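Local coordinates for protein DNA alpha-glucosyltransferase (Enterobacteria phage T4, PDB 1XV5) that belongs to the GT-B clan of glycosyltransferases, as a phage DNA alpha-glucosyltransferase built from two parallel-sheet alpha/beta domains, at residues I138-D143 / P170-F175; I78-S83 / V111-D116. All blocks are in the same frame, centred on the assembly; numbering follows the deposited sequence.

Contact 1: residues I138-D143 / P170-F175; sequences IFSHSD and PTVYNF
Phe139 and Tyr173 pair across the last two strands of a parallel sheet, where strand 137-140 meets the edge strand 172-174, and the contact runs on into the loops at their C-terminal ends. Tyr173 grips its neighbour through both peptide groups: its N gives an almost straight bond to Ile138 O (2.8 Å, 174° at the hydrogen), and its O accepts from Ser140 N at 2.9 Å. Beyond it, Phe175 N reaches Ser140 O by a longer, more bent bond. On one face Phe139 CD2 lies 3.7 Å from Tyr173 CB, and Phe139 CB touches Phe175 CD2; helix 388-399 packs on this side. On the opposite face Ile138 CD1 meets Pro170 CG, and Val172 CG1, anti to its backbone N, lies 3.5 Å from Ser140 OG, next to helix 146-155.

At the C-terminal end the aromatic rings take over. Phe175 CG sits between its own N and carbonyl carbon (chi1 86°), and the ring forms an offset stack with His141, centroids 4.4 Å apart and planes at 30°. Phe175 CZ lies over one imidazole face, displaced toward the rim; ND1 of the same imidazole is hydrogen-bonded to Ser305. Asn174 reaches the loop after strand 137-140: its ND2 gives a weak bond to His141 O and a second bond, 2.9 Å long, to a water that also donates to Asp143 OD1 and to Ser140 OG, itself hydrogen-bonded to Asn148 of helix 146-155, while Asn174 OD1 is held by Arg304. With helix 146-155 as the connection, the two strands form a beta-alpha-beta unit at the edge of a Rossmann-like sheet, whose C-terminal loops face the cleft characteristic of GT-B enzymes.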
loop_
_atom_site.group_PDB
_atom_site.type_symbol
_atom_site.label_atom_id
_atom_site.label_comp_id
_atom_site.label_asym_id
_atom_site.label_seq_id
_atom_site.Cartn_x
_atom_site.Cartn_y
_atom_site.Cartn_z
ATOM N N ILE A 138 16.829 0.305 -9.395
ATOM C CA ILE A 138 15.407 0.485 -9.673
ATOM C C ILE A 138 14.600 -0.715 -9.181
ATOM O O ILE A 138 14.996 -1.859 -9.402
ATOM C CB ILE A 138 15.162 0.637 -11.185
ATOM C CG1 ILE A 138 16.007 1.788 -11.733
ATOM C CG2 ILE A 138 13.681 0.880 -11.454
ATOM C CD1 ILE A 138 16.016 1.860 -13.248
ATOM N N PHE A 139 13.473 -0.442 -8.524
ATOM C CA PHE A 139 12.590 -1.492 -8.003
ATOM C C PHE A 139 11.156 -1.325 -8.516
ATOM O O PHE A 139 10.686 -0.201 -8.714
ATOM C CB PHE A 139 12.501 -1.448 -6.474
ATOM C CG PHE A 139 13.739 -1.893 -5.752
ATOM C CD1 PHE A 139 14.624 -0.958 -5.224
ATOM C CD2 PHE A 139 13.977 -3.244 -5.517
ATOM C CE1 PHE A 139 15.723 -1.361 -4.465
ATOM C CE2 PHE A 139 15.072 -3.657 -4.761
ATOM C CZ PHE A 139 15.945 -2.714 -4.231
ATOM N N SER A 140 10.462 -2.446 -8.706
ATOM C CA SER A 140 9.064 -2.431 -9.136
ATOM C C SER A 140 8.351 -3.617 -8.487
ATOM O O SER A 140 8.996 -4.552 -8.020
ATOM C CB SER A 140 8.944 -2.531 -10.657
ATOM O OG SER A 140 9.141 -3.859 -11.107
ATOM N N HIS A 141 7.024 -3.576 -8.468
ATOM C CA HIS A 141 6.229 -4.644 -7.861
ATOM C C HIS A 141 6.126 -5.911 -8.709
ATOM O O HIS A 141 5.776 -6.974 -8.195
ATOM C CB HIS A 141 4.807 -4.154 -7.572
ATOM C CG HIS A 141 4.694 -3.262 -6.375
ATOM N ND1 HIS A 141 4.954 -3.694 -5.093
ATOM C CD2 HIS A 141 4.309 -1.969 -6.265
ATOM C CE1 HIS A 141 4.730 -2.707 -4.244
ATOM N NE2 HIS A 141 4.337 -1.649 -4.930
ATOM N N SER A 142 6.423 -5.811 -10.001
ATOM C CA SER A 142 6.303 -6.983 -10.865
ATOM C C SER A 142 7.155 -6.940 -12.128
ATOM O O SER A 142 7.269 -5.903 -12.783
ATOM C CB SER A 142 4.834 -7.175 -11.254
ATOM O OG SER A 142 4.675 -8.249 -12.167
ATOM N N ASP A 143 7.750 -8.081 -12.467
ATOM C CA ASP A 143 8.573 -8.178 -13.665
ATOM C C ASP A 143 7.693 -8.003 -14.905
ATOM O O ASP A 143 8.174 -7.595 -15.963
ATOM C CB ASP A 143 9.269 -9.546 -13.745
ATOM C CG ASP A 143 10.236 -9.791 -12.597
ATOM O OD1 ASP A 143 10.853 -8.825 -12.106
ATOM O OD2 ASP A 143 10.397 -10.966 -12.195
ATOM N N PRO A 170 18.247 -0.400 -17.996
ATOM C CA PRO A 170 18.834 -0.746 -16.700
ATOM C C PRO A 170 18.051 -1.884 -16.048
ATOM O O PRO A 170 16.908 -2.152 -16.418
ATOM C CB PRO A 170 18.732 0.561 -15.921
ATOM C CG PRO A 170 17.473 1.160 -16.456
ATOM C CD PRO A 170 17.605 0.924 -17.945
ATOM N N THR A 171 18.672 -2.552 -15.084
ATOM C CA THR A 171 18.030 -3.662 -14.397
ATOM C C THR A 171 16.962 -3.185 -13.419
ATOM O O THR A 171 17.161 -2.211 -12.695
ATOM C CB THR A 171 19.061 -4.493 -13.609
ATOM O OG1 THR A 171 20.104 -4.930 -14.490
ATOM C CG2 THR A 171 18.393 -5.703 -12.976
ATOM N N VAL A 172 15.824 -3.871 -13.411
ATOM C CA VAL A 172 14.741 -3.539 -12.491
ATOM C C VAL A 172 14.577 -4.738 -11.569
ATOM O O VAL A 172 14.359 -5.861 -12.030
ATOM C CB VAL A 172 13.399 -3.293 -13.219
ATOM C CG1 VAL A 172 12.301 -2.982 -12.195
ATOM C CG2 VAL A 172 13.544 -2.141 -14.209
ATOM N N TYR A 173 14.693 -4.496 -10.270
ATOM C CA TYR A 173 14.568 -5.555 -9.280
ATOM C C TYR A 173 13.172 -5.590 -8.688
ATOM O O TYR A 173 12.511 -4.562 -8.562
ATOM C CB TYR A 173 15.570 -5.333 -8.152
ATOM C CG TYR A 173 17.008 -5.323 -8.602
ATOM C CD1 TYR A 173 17.696 -6.515 -8.823
ATOM C CD2 TYR A 173 17.680 -4.121 -8.814
ATOM C CE1 TYR A 173 19.022 -6.510 -9.243
ATOM C CE2 TYR A 173 19.006 -4.105 -9.235
ATOM C CZ TYR A 173 19.670 -5.303 -9.447
ATOM O OH TYR A 173 20.983 -5.291 -9.858
ATOM N N ASN A 174 12.723 -6.778 -8.311
ATOM C CA ASN A 174 11.413 -6.896 -7.703
ATOM C C ASN A 174 11.547 -6.570 -6.222
ATOM O O ASN A 174 12.612 -6.755 -5.632
ATOM C CB ASN A 174 10.875 -8.314 -7.862
ATOM C CG ASN A 174 9.493 -8.473 -7.271
ATOM O OD1 ASN A 174 9.330 -8.982 -6.160
ATOM N ND2 ASN A 174 8.484 -8.021 -8.008
ATOM N N PHE A 175 10.466 -6.080 -5.625
ATOM C CA PHE A 175 10.461 -5.762 -4.207
ATOM C C PHE A 175 9.044 -5.908 -3.678
ATOM O O PHE A 175 8.082 -5.914 -4.450
ATOM C CB PHE A 175 10.944 -4.325 -3.965
ATOM C CG PHE A 175 9.852 -3.285 -4.066
ATOM C CD1 PHE A 175 9.252 -2.772 -2.919
ATOM C CD2 PHE A 175 9.423 -2.828 -5.307
ATOM C CE1 PHE A 175 8.238 -1.814 -3.002
ATOM C CE2 PHE A 175 8.411 -1.872 -5.408
ATOM C CZ PHE A 175 7.817 -1.362 -4.250
HETATM O O HOH W 1 18.892 -0.814 -11.331
HETATM O O HOH W 2 9.615 -6.532 -10.265
HETATM O O HOH W 3 6.605 -8.398 -5.573
#

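Contact 2: residues I78-S83 / V111-D116; sequences ILIINS and VVYQHD. With EDO (1,2-ethanediol), chain D.
A beta-alpha-beta unit in the middle of the N-terminal Rossmann-like sheet brings Ile80 and Val111 together: strand 78-83, helix 91-103 and strand 109-114 follow one another, and the two strands run parallel, 19° apart. Val111 is bonded through both peptide groups, its N giving to Leu79 O at 2.7 Å and its O accepting from Ile81 N at 2.9 Å. Tyr113 N continues the pattern with a longer bond to Ile81 O. The Ile80 and Val111 side chains run alongside each other on one face, CG1 of Ile80 4.2 Å from CB of Val111, and Ile78 CG2 meets Val111 CG2 at 3.8 Å. Ile80 CG2, anti to its backbone N, reaches the edge of the Tyr113 ring, 3.6 Å from CD2. Helix 17-30 covers this face, with Gln24 against Ile80, Asn82 and Tyr113. The phenol oxygen of Tyr113 bonds to Gln395, and its ring stacks on Phe139 in the next strand.

Around and beyond the Tyr113 N bond, water links the strands: one molecule donates to Ile81 O and Tyr113 O; another accepts from His115 N and donates to Asn82 O. Farther along the loop Asp116 OD2 accepts a hydrogen bond from O1 of a 1,2-ethanediol molecule, probably from the crystallisation liquor, at 2.9 Å. His115 ND1 is hydrogen-bonded to a glycerol probably of the same origin. His115 CG is anti to its own carbonyl carbon (chi1 -66°), and the imidazole turns its edge to Asn82, whose amide plane is 66° from the ring; Asn82 O lies at that edge, in the ring plane, 3.3 Å from His115 CD2.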
loop_
_atom_site.group_PDB
_atom_site.type_symbol
_atom_site.label_atom_id
_atom_site.label_comp_id
_atom_site.label_asym_id
_atom_site.label_seq_id
_atom_site.Cartn_x
_atom_site.Cartn_y
_atom_site.Cartn_z
ATOM N N ILE A 78 22.844 7.610 0.341
ATOM C CA ILE A 78 21.857 6.953 -0.500
ATOM C C ILE A 78 20.587 7.793 -0.543
ATOM O O ILE A 78 20.038 8.150 0.499
ATOM C CB ILE A 78 21.514 5.562 0.063
ATOM C CG1 ILE A 78 22.787 4.715 0.143
ATOM C CG2 ILE A 78 20.458 4.890 -0.806
ATOM C CD1 ILE A 78 22.586 3.356 0.785
ATOM N N LEU A 79 20.137 8.123 -1.749
ATOM C CA LEU A 79 18.917 8.901 -1.921
ATOM C C LEU A 79 17.845 7.969 -2.467
ATOM O O LEU A 79 18.025 7.359 -3.521
ATOM C CB LEU A 79 19.137 10.052 -2.908
ATOM C CG LEU A 79 17.873 10.837 -3.273
ATOM C CD1 LEU A 79 17.321 11.531 -2.038
ATOM C CD2 LEU A 79 18.199 11.860 -4.355
ATOM N N ILE A 80 16.737 7.859 -1.747
ATOM C CA ILE A 80 15.652 6.992 -2.170
ATOM C C ILE A 80 14.464 7.825 -2.619
ATOM O O ILE A 80 13.861 8.542 -1.826
ATOM C CB ILE A 80 15.222 6.051 -1.030
ATOM C CG1 ILE A 80 16.426 5.226 -0.568
ATOM C CG2 ILE A 80 14.097 5.134 -1.507
ATOM C CD1 ILE A 80 16.144 4.323 0.614
ATOM N N ILE A 81 14.143 7.735 -3.902
ATOM C CA ILE A 81 13.030 8.485 -4.457
ATOM C C ILE A 81 11.828 7.563 -4.624
ATOM O O ILE A 81 11.822 6.676 -5.482
ATOM C CB ILE A 81 13.416 9.101 -5.810
ATOM C CG1 ILE A 81 14.683 9.946 -5.637
ATOM C CG2 ILE A 81 12.275 9.960 -6.336
ATOM C CD1 ILE A 81 15.147 10.644 -6.905
ATOM N N ASN A 82 10.815 7.773 -3.792
ATOM C CA ASN A 82 9.620 6.940 -3.826
ATOM C C ASN A 82 8.461 7.488 -4.649
ATOM O O ASN A 82 7.477 6.788 -4.877
ATOM C CB ASN A 82 9.153 6.638 -2.400
ATOM C CG ASN A 82 10.079 5.675 -1.683
ATOM O OD1 ASN A 82 10.529 4.690 -2.264
ATOM N ND2 ASN A 82 10.357 5.948 -0.415
ATOM N N SER A 83 8.571 8.734 -5.096
ATOM C CA SER A 83 7.527 9.331 -5.917
ATOM C C SER A 83 8.059 10.574 -6.619
ATOM O O SER A 83 9.023 11.189 -6.162
ATOM C CB SER A 83 6.301 9.696 -5.067
ATOM O OG SER A 83 6.612 10.674 -4.091
ATOM N N VAL A 111 18.349 5.479 -5.490
ATOM C CA VAL A 111 17.490 4.310 -5.568
ATOM C C VAL A 111 16.072 4.753 -5.907
ATOM O O VAL A 111 15.498 5.606 -5.229
ATOM C CB VAL A 111 17.473 3.555 -4.227
ATOM C CG1 VAL A 111 16.618 2.304 -4.347
ATOM C CG2 VAL A 111 18.896 3.200 -3.819
ATOM N N VAL A 112 15.508 4.177 -6.960
ATOM C CA VAL A 112 14.159 4.536 -7.359
ATOM C C VAL A 112 13.194 3.371 -7.219
ATOM O O VAL A 112 13.418 2.291 -7.768
ATOM C CB VAL A 112 14.120 5.030 -8.814
ATOM C CG1 VAL A 112 12.687 5.344 -9.212
ATOM C CG2 VAL A 112 14.998 6.268 -8.962
ATOM N N TYR A 113 12.124 3.600 -6.467
ATOM C CA TYR A 113 11.095 2.591 -6.255
ATOM C C TYR A 113 9.837 3.006 -7.007
ATOM O O TYR A 113 9.347 4.126 -6.831
ATOM C CB TYR A 113 10.733 2.481 -4.770
ATOM C CG TYR A 113 11.671 1.670 -3.903
ATOM C CD1 TYR A 113 11.436 0.313 -3.668
ATOM C CD2 TYR A 113 12.757 2.271 -3.265
ATOM C CE1 TYR A 113 12.255 -0.423 -2.806
ATOM C CE2 TYR A 113 13.581 1.548 -2.405
ATOM C CZ TYR A 113 13.324 0.204 -2.176
ATOM O OH TYR A 113 14.112 -0.501 -1.301
ATOM N N GLN A 114 9.324 2.119 -7.852
ATOM C CA GLN A 114 8.088 2.409 -8.560
ATOM C C GLN A 114 7.019 1.676 -7.766
ATOM O O GLN A 114 6.937 0.449 -7.803
ATOM C CB GLN A 114 8.114 1.889 -9.995
ATOM C CG GLN A 114 6.795 2.147 -10.700
ATOM C CD GLN A 114 6.341 3.585 -10.527
ATOM O OE1 GLN A 114 6.980 4.515 -11.026
ATOM N NE2 GLN A 114 5.246 3.776 -9.805
ATOM N N HIS A 115 6.207 2.443 -7.048
ATOM C CA HIS A 115 5.169 1.890 -6.188
ATOM C C HIS A 115 3.798 1.695 -6.812
ATOM O O HIS A 115 2.918 1.090 -6.193
ATOM C CB HIS A 115 5.037 2.777 -4.951
ATOM C CG HIS A 115 6.247 2.763 -4.073
ATOM N ND1 HIS A 115 6.577 1.683 -3.282
ATOM C CD2 HIS A 115 7.226 3.679 -3.888
ATOM C CE1 HIS A 115 7.708 1.934 -2.648
ATOM N NE2 HIS A 115 8.124 3.139 -3.000
ATOM N N ASP A 116 3.608 2.194 -8.027
ATOM C CA ASP A 116 2.311 2.070 -8.680
ATOM C C ASP A 116 2.226 0.929 -9.689
ATOM O O ASP A 116 3.240 0.333 -10.058
ATOM C CB ASP A 116 1.932 3.412 -9.307
ATOM C CG ASP A 116 1.656 4.476 -8.254
ATOM O OD1 ASP A 116 1.673 5.680 -8.587
ATOM O OD2 ASP A 116 1.414 4.103 -7.081
HETATM C C1 EDO D . -1.127 5.680 -4.838
HETATM O O1 EDO D . -0.023 6.132 -5.643
HETATM C C2 EDO D . -0.676 5.291 -3.425
HETATM O O2 EDO D . 0.185 4.141 -3.438
HETATM O O HOH W 4 9.537 6.798 -7.626
HETATM O O HOH W 5 6.261 5.401 -7.044
#

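Overall arrangement
Contact 1 and contact 2, their centres 11 Å apart, share one parallel sheet, in which strands 109-114 and 137-140 are neighbours. Phe139 joins them by two probable backbone hydrogen bonds: its N lies 2.8 Å from Val112 O and its O 2.8 Å from Gln114 N. Along the chain, the beta-alpha-beta unit of contact 2 is complete before that of contact 1 begins. Aromatic rings of the two contacts pack together: Phe175 meets Tyr113 edge-to-face and also touches His115. At the C-terminal ends of the strands, His141 and His115 are each hydrogen-bonded to glycerol, probably from the crystallisation liquor, and lie, by their side chains, about 7 Å from the bound uridine-5'-diphosphate, so both contacts reach the surroundings of the nucleotide pocket.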